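Long-range contact in MlnE (Bacillus amyloliquefaciens subsp. plantarum, PDB 5D2E), which carries the NADP-dependent, B-type ketoreductase at the N-terminal end of a polyketide synthase of the macrolactin assembly line: residues 168-181 / 204-216. Numbering follows the deposited sequence.
Sequences CPKAEILYLYENAE and NFTCKAAELKSMF
Y177 lays its ring over the backbone and side chain of E211, whose CA sits against one ring face, 4.0 Å from the centroid, in a CH-pi contact. The ring folds over the neighbouring strand because chi1, 65°, sets CG between the backbone N and the carbonyl carbon. E211 runs out extended, and its carboxylate is shared: OE1 takes a weak hydrogen bond from Y177 OH at 2.8 Å, while N179 ND2 reaches OE2 at 3.0 Å from above the carboxylate plane. N179 ND2 also bonds to E183 O, so two acceptors hold the amide nitrogen. Farther along this face, Y175 meets A209 CB with its ring edge, CD2 at 3.8 Å, its OH bonded to Y188 O of helix 186-201; I173 CD1 packs on F205 CB. The other face carries L176, whose CD2 rests on A210 CB at 3.8 Å, and E172, which lies alongside T206 while OE2 pairs with R126. At the C-terminal end of the pair, E181 OE1 accepts a hydrogen bond from F216 N at 2.9 Å. From A171 beside F205 to A180 beside S214 the strands pair in parallel, joined by helix 186-201: a beta-alpha-beta crossover of the ketoreductase's N-terminal, structural Rossmann-like subdomain, away from the NADP site.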
ATOM      1  N   CYS A 168     -25.693  -6.677   6.964  1.00 30.98           N
ATOM      2  CA  CYS A 168     -25.158  -6.177   8.198  1.00 30.37           C
ATOM      3  C   CYS A 168     -25.357  -4.692   8.332  1.00 34.66           C
ATOM      4  O   CYS A 168     -24.536  -3.891   7.889  1.00 40.18           O
ATOM      5  CB  CYS A 168     -23.645  -6.478   8.277  1.00 33.66           C
ATOM      6  SG  CYS A 168     -23.178  -8.218   8.053  1.00 32.78           S
ATOM      7  N   PRO A 169     -26.394  -4.302   9.042  1.00 37.61           N
ATOM      8  CA  PRO A 169     -26.533  -2.882   9.376  1.00 38.80           C
ATOM      9  C   PRO A 169     -25.292  -2.322  10.092  1.00 38.19           C
ATOM     10  O   PRO A 169     -24.932  -1.169   9.862  1.00 41.82           O
ATOM     11  CB  PRO A 169     -27.766  -2.854  10.298  1.00 43.71           C
ATOM     12  CG  PRO A 169     -28.545  -4.083   9.901  1.00 45.39           C
ATOM     13  CD  PRO A 169     -27.532  -5.121   9.464  1.00 40.37           C
ATOM     14  N   LYS A 170     -24.669  -3.134  10.947  1.00 33.68           N
ATOM     15  CA  LYS A 170     -23.388  -2.846  11.558  1.00 33.82           C
ATOM     16  C   LYS A 170     -22.583  -4.117  11.522  1.00 35.29           C
ATOM     17  O   LYS A 170     -23.117  -5.215  11.689  1.00 34.16           O
ATOM     18  CB  LYS A 170     -23.556  -2.461  13.004  1.00 37.39           C
ATOM     19  CG  LYS A 170     -23.942  -1.020  13.241  1.00 49.81           C
ATOM     20  CD  LYS A 170     -23.658  -0.617  14.696  1.00 60.78           C
ATOM     21  CE  LYS A 170     -23.525   0.893  14.810  1.00 68.97           C
ATOM     22  NZ  LYS A 170     -24.798   1.544  14.400  1.00 73.14           N
ATOM     23  N   ALA A 171     -21.286  -3.989  11.324  1.00 32.46           N
ATOM     24  CA  ALA A 171     -20.421  -5.195  11.341  1.00 29.00           C
ATOM     25  C   ALA A 171     -19.086  -4.781  11.866  1.00 33.32           C
ATOM     26  O   ALA A 171     -18.618  -3.631  11.629  1.00 31.93           O
ATOM     27  CB  ALA A 171     -20.272  -5.778   9.967  1.00 30.21           C
ATOM     28  N   GLU A 172     -18.464  -5.712  12.592  1.00 30.32           N
ATOM     29  CA  GLU A 172     -17.060  -5.578  12.964  1.00 32.97           C
ATOM     30  C   GLU A 172     -16.329  -6.646  12.210  1.00 30.41           C
ATOM     31  O   GLU A 172     -16.582  -7.842  12.429  1.00 31.14           O
ATOM     32  CB  GLU A 172     -16.840  -5.767  14.470  1.00 40.70           C
ATOM     33  CG  GLU A 172     -18.038  -5.405  15.384  1.00 55.37           C
ATOM     34  CD  GLU A 172     -18.423  -3.932  15.422  1.00 57.77           C
ATOM     35  OE1 GLU A 172     -17.530  -3.086  15.271  1.00 70.51           O
ATOM     36  OE2 GLU A 172     -19.626  -3.620  15.623  1.00 69.87           O
ATOM     37  N   ILE A 173     -15.421  -6.235  11.345  1.00 27.58           N
ATOM     38  CA  ILE A 173     -14.742  -7.151  10.426  1.00 28.28           C
ATOM     39  C   ILE A 173     -13.274  -7.282  10.873  1.00 28.55           C
ATOM     40  O   ILE A 173     -12.602  -6.260  11.005  1.00 27.82           O
ATOM     41  CB  ILE A 173     -14.763  -6.646   9.004  1.00 29.30           C
ATOM     42  CG1 ILE A 173     -16.212  -6.515   8.477  1.00 37.48           C
ATOM     43  CG2 ILE A 173     -13.921  -7.585   8.127  1.00 30.58           C
ATOM     44  CD1 ILE A 173     -16.796  -5.109   8.598  1.00 40.21           C
ATOM     45  N   LEU A 174     -12.799  -8.497  11.108  1.00 25.30           N
ATOM     46  CA  LEU A 174     -11.447  -8.742  11.510  1.00 25.26           C
ATOM     47  C   LEU A 174     -10.836  -9.550  10.438  1.00 24.61           C
ATOM     48  O   LEU A 174     -11.243 -10.690  10.188  1.00 24.85           O
ATOM     49  CB  LEU A 174     -11.355  -9.440  12.899  1.00 28.58           C
ATOM     50  CG  LEU A 174      -9.931  -9.834  13.336  1.00 28.89           C
ATOM     51  CD1 LEU A 174      -8.987  -8.632  13.500  1.00 27.94           C
ATOM     52  CD2 LEU A 174     -10.020 -10.616  14.650  1.00 31.51           C
ATOM     53  N   TYR A 175      -9.855  -8.948   9.756  1.00 23.76           N
ATOM     54  CA  TYR A 175      -9.096  -9.540   8.709  1.00 23.62           C
ATOM     55  C   TYR A 175      -7.779 -10.025   9.298  1.00 24.59           C
ATOM     56  O   TYR A 175      -7.079  -9.262   9.916  1.00 24.67           O
ATOM     57  CB  TYR A 175      -8.866  -8.511   7.619  1.00 24.13           C
ATOM     58  CG  TYR A 175      -7.746  -8.828   6.694  1.00 23.71           C
ATOM     59  CD1 TYR A 175      -7.847  -9.807   5.714  1.00 24.54           C
ATOM     60  CD2 TYR A 175      -6.520  -8.163   6.830  1.00 27.45           C
ATOM     61  CE1 TYR A 175      -6.741 -10.118   4.912  1.00 26.84           C
ATOM     62  CE2 TYR A 175      -5.434  -8.474   6.024  1.00 25.97           C
ATOM     63  CZ  TYR A 175      -5.547  -9.431   5.078  1.00 27.42           C
ATOM     64  OH  TYR A 175      -4.413  -9.628   4.284  1.00 29.45           O
ATOM     65  N   LEU A 176      -7.458 -11.312   9.068  1.00 24.28           N
ATOM     66  CA  LEU A 176      -6.263 -11.983   9.545  1.00 25.92           C
ATOM     67  C   LEU A 176      -5.433 -12.523   8.415  1.00 24.78           C
ATOM     68  O   LEU A 176      -5.950 -13.016   7.443  1.00 24.16           O
ATOM     69  CB  LEU A 176      -6.610 -13.188  10.442  1.00 25.81           C
ATOM     70  CG  LEU A 176      -7.686 -12.963  11.493  1.00 29.23           C
ATOM     71  CD1 LEU A 176      -8.116 -14.222  12.241  1.00 34.43           C
ATOM     72  CD2 LEU A 176      -7.176 -11.932  12.448  1.00 32.08           C
ATOM     73  N   TYR A 177      -4.117 -12.419   8.578  1.00 23.05           N
ATOM     74  CA  TYR A 177      -3.184 -13.049   7.694  1.00 22.65           C
ATOM     75  C   TYR A 177      -1.981 -13.565   8.487  1.00 24.42           C
ATOM     76  O   TYR A 177      -1.649 -13.027   9.534  1.00 23.60           O
ATOM     77  CB  TYR A 177      -2.672 -12.135   6.599  1.00 23.34           C
ATOM     78  CG  TYR A 177      -1.850 -10.960   6.992  1.00 24.46           C
ATOM     79  CD1 TYR A 177      -2.457  -9.780   7.422  1.00 24.69           C
ATOM     80  CD2 TYR A 177      -0.438 -11.007   6.940  1.00 26.81           C
ATOM     81  CE1 TYR A 177      -1.707  -8.668   7.754  1.00 29.98           C
ATOM     82  CE2 TYR A 177       0.317  -9.891   7.261  1.00 27.19           C
ATOM     83  CZ  TYR A 177      -0.326  -8.737   7.686  1.00 28.11           C
ATOM     84  OH  TYR A 177       0.398  -7.638   8.035  1.00 29.85           O
ATOM     85  N   GLU A 178      -1.326 -14.567   7.912  1.00 25.23           N
ATOM     86  CA  GLU A 178      -0.183 -15.186   8.523  1.00 26.43           C
ATOM     87  C   GLU A 178       1.096 -14.632   7.932  1.00 25.21           C
ATOM     88  O   GLU A 178       1.184 -14.301   6.748  1.00 26.15           O
ATOM     89  CB  GLU A 178      -0.150 -16.673   8.292  1.00 28.72           C
ATOM     90  CG  GLU A 178      -1.285 -17.434   8.946  1.00 32.92           C
ATOM     91  CD  GLU A 178      -1.179 -18.925   8.657  1.00 37.91           C
ATOM     92  OE1 GLU A 178      -0.350 -19.357   7.815  1.00 42.73           O
ATOM     93  OE2 GLU A 178      -1.874 -19.641   9.325  1.00 37.93           O
ATOM     94  N   ASN A 179       2.090 -14.568   8.798  1.00 25.53           N
ATOM     95  CA  ASN A 179       3.449 -14.217   8.414  1.00 25.43           C
ATOM     96  C   ASN A 179       4.389 -14.998   9.350  1.00 25.19           C
ATOM     97  O   ASN A 179       3.913 -15.705  10.244  1.00 24.75           O
ATOM     98  CB  ASN A 179       3.681 -12.693   8.456  1.00 25.26           C
ATOM     99  CG  ASN A 179       4.984 -12.253   7.689  1.00 26.50           C
ATOM    100  OD1 ASN A 179       5.524 -12.970   6.852  1.00 26.39           O
ATOM    101  ND2 ASN A 179       5.427 -11.064   7.963  1.00 29.20           N
ATOM    102  N   ALA A 180       5.689 -14.871   9.103  1.00 24.42           N
ATOM    103  CA  ALA A 180       6.701 -15.514   9.971  1.00 26.32           C
ATOM    104  C   ALA A 180       7.957 -14.642  10.034  1.00 25.96           C
ATOM    105  O   ALA A 180       8.279 -13.886   9.081  1.00 26.03           O
ATOM    106  CB  ALA A 180       7.057 -16.879   9.423  1.00 26.87           C
ATOM    107  N   GLU A 181       8.678 -14.822  11.128  1.00 25.10           N
ATOM    108  CA  GLU A 181       9.983 -14.208  11.321  1.00 27.59           C
ATOM    109  C   GLU A 181      10.833 -14.486  10.104  1.00 28.65           C
ATOM    110  O   GLU A 181      10.842 -15.566   9.624  1.00 26.56           O
ATOM    111  CB  GLU A 181      10.618 -14.756  12.601  1.00 30.29           C
ATOM    112  CG  GLU A 181      11.983 -14.182  12.889  1.00 30.18           C
ATOM    113  CD  GLU A 181      12.496 -14.669  14.240  1.00 31.21           C
ATOM    114  OE1 GLU A 181      11.848 -15.527  14.876  1.00 28.12           O
ATOM    115  OE2 GLU A 181      13.538 -14.135  14.683  1.00 30.48           O
ATOM    116  N   ASN A 204     -20.484   2.344   9.515  1.00 33.34           N
ATOM    117  CA  ASN A 204     -21.037   1.223  10.269  1.00 36.03           C
ATOM    118  C   ASN A 204     -20.232  -0.099  10.179  1.00 33.16           C
ATOM    119  O   ASN A 204     -20.583  -1.054  10.861  1.00 32.98           O
ATOM    120  CB  ASN A 204     -22.413   0.963   9.741  1.00 38.28           C
ATOM    121  CG  ASN A 204     -23.378   2.063  10.145  1.00 39.73           C
ATOM    122  OD1 ASN A 204     -23.328   2.592  11.263  1.00 45.20           O
ATOM    123  ND2 ASN A 204     -24.233   2.391   9.266  1.00 43.23           N
ATOM    124  N   PHE A 205     -19.245  -0.160   9.283  1.00 30.84           N
ATOM    125  CA  PHE A 205     -18.305  -1.277   9.203  1.00 30.31           C
ATOM    126  C   PHE A 205     -17.009  -0.914   9.925  1.00 30.63           C
ATOM    127  O   PHE A 205     -16.171  -0.164   9.406  1.00 33.12           O
ATOM    128  CB  PHE A 205     -17.986  -1.636   7.761  1.00 30.60           C
ATOM    129  CG  PHE A 205     -19.091  -2.298   6.994  1.00 35.94           C
ATOM    130  CD1 PHE A 205     -20.309  -2.690   7.585  1.00 41.77           C
ATOM    131  CD2 PHE A 205     -18.919  -2.531   5.642  1.00 32.68           C
ATOM    132  CE1 PHE A 205     -21.283  -3.332   6.807  1.00 36.07           C
ATOM    133  CE2 PHE A 205     -19.886  -3.144   4.888  1.00 38.07           C
ATOM    134  CZ  PHE A 205     -21.069  -3.563   5.479  1.00 33.98           C
ATOM    135  N   THR A 206     -16.821  -1.442  11.116  1.00 29.03           N
ATOM    136  CA  THR A 206     -15.584  -1.222  11.813  1.00 31.71           C
ATOM    137  C   THR A 206     -14.624  -2.323  11.386  1.00 31.48           C
ATOM    138  O   THR A 206     -14.900  -3.549  11.570  1.00 32.07           O
ATOM    139  CB  THR A 206     -15.798  -1.300  13.322  1.00 35.64           C
ATOM    140  OG1 THR A 206     -16.793  -0.371  13.684  1.00 38.62           O
ATOM    141  CG2 THR A 206     -14.492  -1.017  14.085  1.00 39.01           C
ATOM    142  N   CYS A 207     -13.478  -1.922  10.862  1.00 26.68           N
ATOM    143  CA  CYS A 207     -12.589  -2.839  10.181  1.00 29.14           C
ATOM    144  C   CYS A 207     -11.254  -2.908  10.882  1.00 34.30           C
ATOM    145  O   CYS A 207     -10.617  -1.884  11.143  1.00 31.92           O
ATOM    146  CB  CYS A 207     -12.383  -2.414   8.749  1.00 29.17           C
ATOM    147  SG  CYS A 207     -13.810  -2.454   7.681  1.00 30.84           S
ATOM    148  N   LYS A 208     -10.813  -4.116  11.190  1.00 32.45           N
ATOM    149  CA  LYS A 208      -9.527  -4.320  11.854  1.00 31.39           C
ATOM    150  C   LYS A 208      -8.699  -5.297  11.102  1.00 28.90           C
ATOM    151  O   LYS A 208      -9.250  -6.180  10.452  1.00 26.79           O
ATOM    152  CB  LYS A 208      -9.765  -4.816  13.270  1.00 38.02           C
ATOM    153  CG  LYS A 208     -10.695  -3.872  14.009  1.00 44.44           C
ATOM    154  CD  LYS A 208     -10.670  -3.953  15.526  1.00 57.09           C
ATOM    155  CE  LYS A 208     -11.673  -4.936  16.100  1.00 59.03           C
ATOM    156  NZ  LYS A 208     -11.573  -4.910  17.589  1.00 71.03           N
ATOM    157  N   ALA A 209      -7.361  -5.181  11.215  1.00 27.39           N
ATOM    158  CA  ALA A 209      -6.434  -6.073  10.503  1.00 26.27           C
ATOM    159  C   ALA A 209      -5.394  -6.593  11.481  1.00 28.99           C
ATOM    160  O   ALA A 209      -4.970  -5.862  12.370  1.00 29.30           O
ATOM    161  CB  ALA A 209      -5.763  -5.386   9.339  1.00 30.94           C
ATOM    162  N   ALA A 210      -5.060  -7.875  11.400  1.00 28.53           N
ATOM    163  CA  ALA A 210      -4.140  -8.462  12.379  1.00 25.91           C
ATOM    164  C   ALA A 210      -3.204  -9.462  11.641  1.00 26.90           C
ATOM    165  O   ALA A 210      -3.667 -10.335  10.918  1.00 26.95           O
ATOM    166  CB  ALA A 210      -4.868  -9.120  13.510  1.00 29.59           C
ATOM    167  N   GLU A 211      -1.904  -9.253  11.815  1.00 25.03           N
ATOM    168  CA  GLU A 211      -0.886 -10.110  11.312  1.00 24.27           C
ATOM    169  C   GLU A 211      -0.602 -11.147  12.405  1.00 26.48           C
ATOM    170  O   GLU A 211      -0.495 -10.827  13.633  1.00 24.77           O
ATOM    171  CB  GLU A 211       0.388  -9.313  11.007  1.00 24.95           C
ATOM    172  CG  GLU A 211       1.551 -10.177  10.573  1.00 26.99           C
ATOM    173  CD  GLU A 211       2.795  -9.387  10.162  1.00 29.80           C
ATOM    174  OE1 GLU A 211       2.604  -8.338   9.623  1.00 33.27           O
ATOM    175  OE2 GLU A 211       3.929  -9.844  10.288  1.00 30.51           O
ATOM    176  N   LEU A 212      -0.610 -12.381  11.987  1.00 23.61           N
ATOM    177  CA  LEU A 212      -0.322 -13.499  12.893  1.00 28.95           C
ATOM    178  C   LEU A 212       1.086 -13.990  12.562  1.00 25.52           C
ATOM    179  O   LEU A 212       1.277 -14.824  11.652  1.00 26.66           O
ATOM    180  CB  LEU A 212      -1.376 -14.612  12.753  1.00 25.90           C
ATOM    181  CG  LEU A 212      -2.841 -14.174  12.878  1.00 28.58           C
ATOM    182  CD1 LEU A 212      -3.781 -15.257  12.413  1.00 31.49           C
ATOM    183  CD2 LEU A 212      -3.163 -13.755  14.285  1.00 30.39           C
ATOM    184  N   LYS A 213       2.074 -13.464  13.278  1.00 26.93           N
ATOM    185  CA  LYS A 213       3.468 -13.780  12.953  1.00 28.39           C
ATOM    186  C   LYS A 213       4.038 -14.876  13.855  1.00 26.01           C
ATOM    187  O   LYS A 213       4.236 -14.662  15.047  1.00 25.85           O
ATOM    188  CB  LYS A 213       4.363 -12.551  13.034  1.00 29.10           C
ATOM    189  CG  LYS A 213       5.773 -12.852  12.543  1.00 26.87           C
ATOM    190  CD  LYS A 213       6.633 -11.686  12.174  1.00 33.73           C
ATOM    191  CE  LYS A 213       6.813 -10.697  13.260  1.00 35.23           C
ATOM    192  NZ  LYS A 213       7.570  -9.524  12.622  1.00 35.43           N
ATOM    193  N   SER A 214       4.272 -16.030  13.270  1.00 25.83           N
ATOM    194  CA  SER A 214       5.034 -17.083  13.919  1.00 26.36           C
ATOM    195  C   SER A 214       6.504 -16.682  14.028  1.00 26.60           C
ATOM    196  O   SER A 214       7.092 -16.238  13.076  1.00 28.71           O
ATOM    197  CB  SER A 214       4.977 -18.320  13.061  1.00 28.99           C
ATOM    198  OG  SER A 214       3.662 -18.784  13.206  1.00 31.55           O
ATOM    199  N   MET A 215       7.098 -16.934  15.165  1.00 25.89           N
ATOM    200  CA  MET A 215       8.522 -16.716  15.345  1.00 28.60           C
ATOM    201  C   MET A 215       9.271 -18.074  15.344  1.00 30.18           C
ATOM    202  O   MET A 215       8.655 -19.129  15.608  1.00 31.03           O
ATOM    203  CB  MET A 215       8.721 -16.005  16.673  1.00 29.33           C
ATOM    204  CG  MET A 215       8.034 -14.640  16.780  1.00 31.28           C
ATOM    205  SD  MET A 215       8.461 -13.494  15.508  1.00 30.25           S
ATOM    206  CE  MET A 215      10.029 -12.836  16.138  1.00 32.07           C
ATOM    207  N   PHE A 216      10.573 -18.080  15.153  1.00 29.08           N
ATOM    208  CA  PHE A 216      11.317 -19.355  15.212  1.00 36.12           C
ATOM    209  C   PHE A 216      11.173 -19.898  16.638  1.00 35.11           C
ATOM    210  O   PHE A 216      11.222 -19.163  17.630  1.00 37.70           O
ATOM    211  CB  PHE A 216      12.794 -19.177  14.875  1.00 37.15           C
ATOM    212  CG  PHE A 216      13.052 -18.664  13.497  1.00 39.63           C
ATOM    213  CD1 PHE A 216      12.449 -19.239  12.366  1.00 41.91           C
ATOM    214  CD2 PHE A 216      13.924 -17.583  13.302  1.00 37.34           C
ATOM    215  CE1 PHE A 216      12.685 -18.717  11.093  1.00 43.43           C
ATOM    216  CE2 PHE A 216      14.189 -17.102  12.034  1.00 35.74           C
ATOM    217  CZ  PHE A 216      13.567 -17.664  10.929  1.00 41.13           C
TER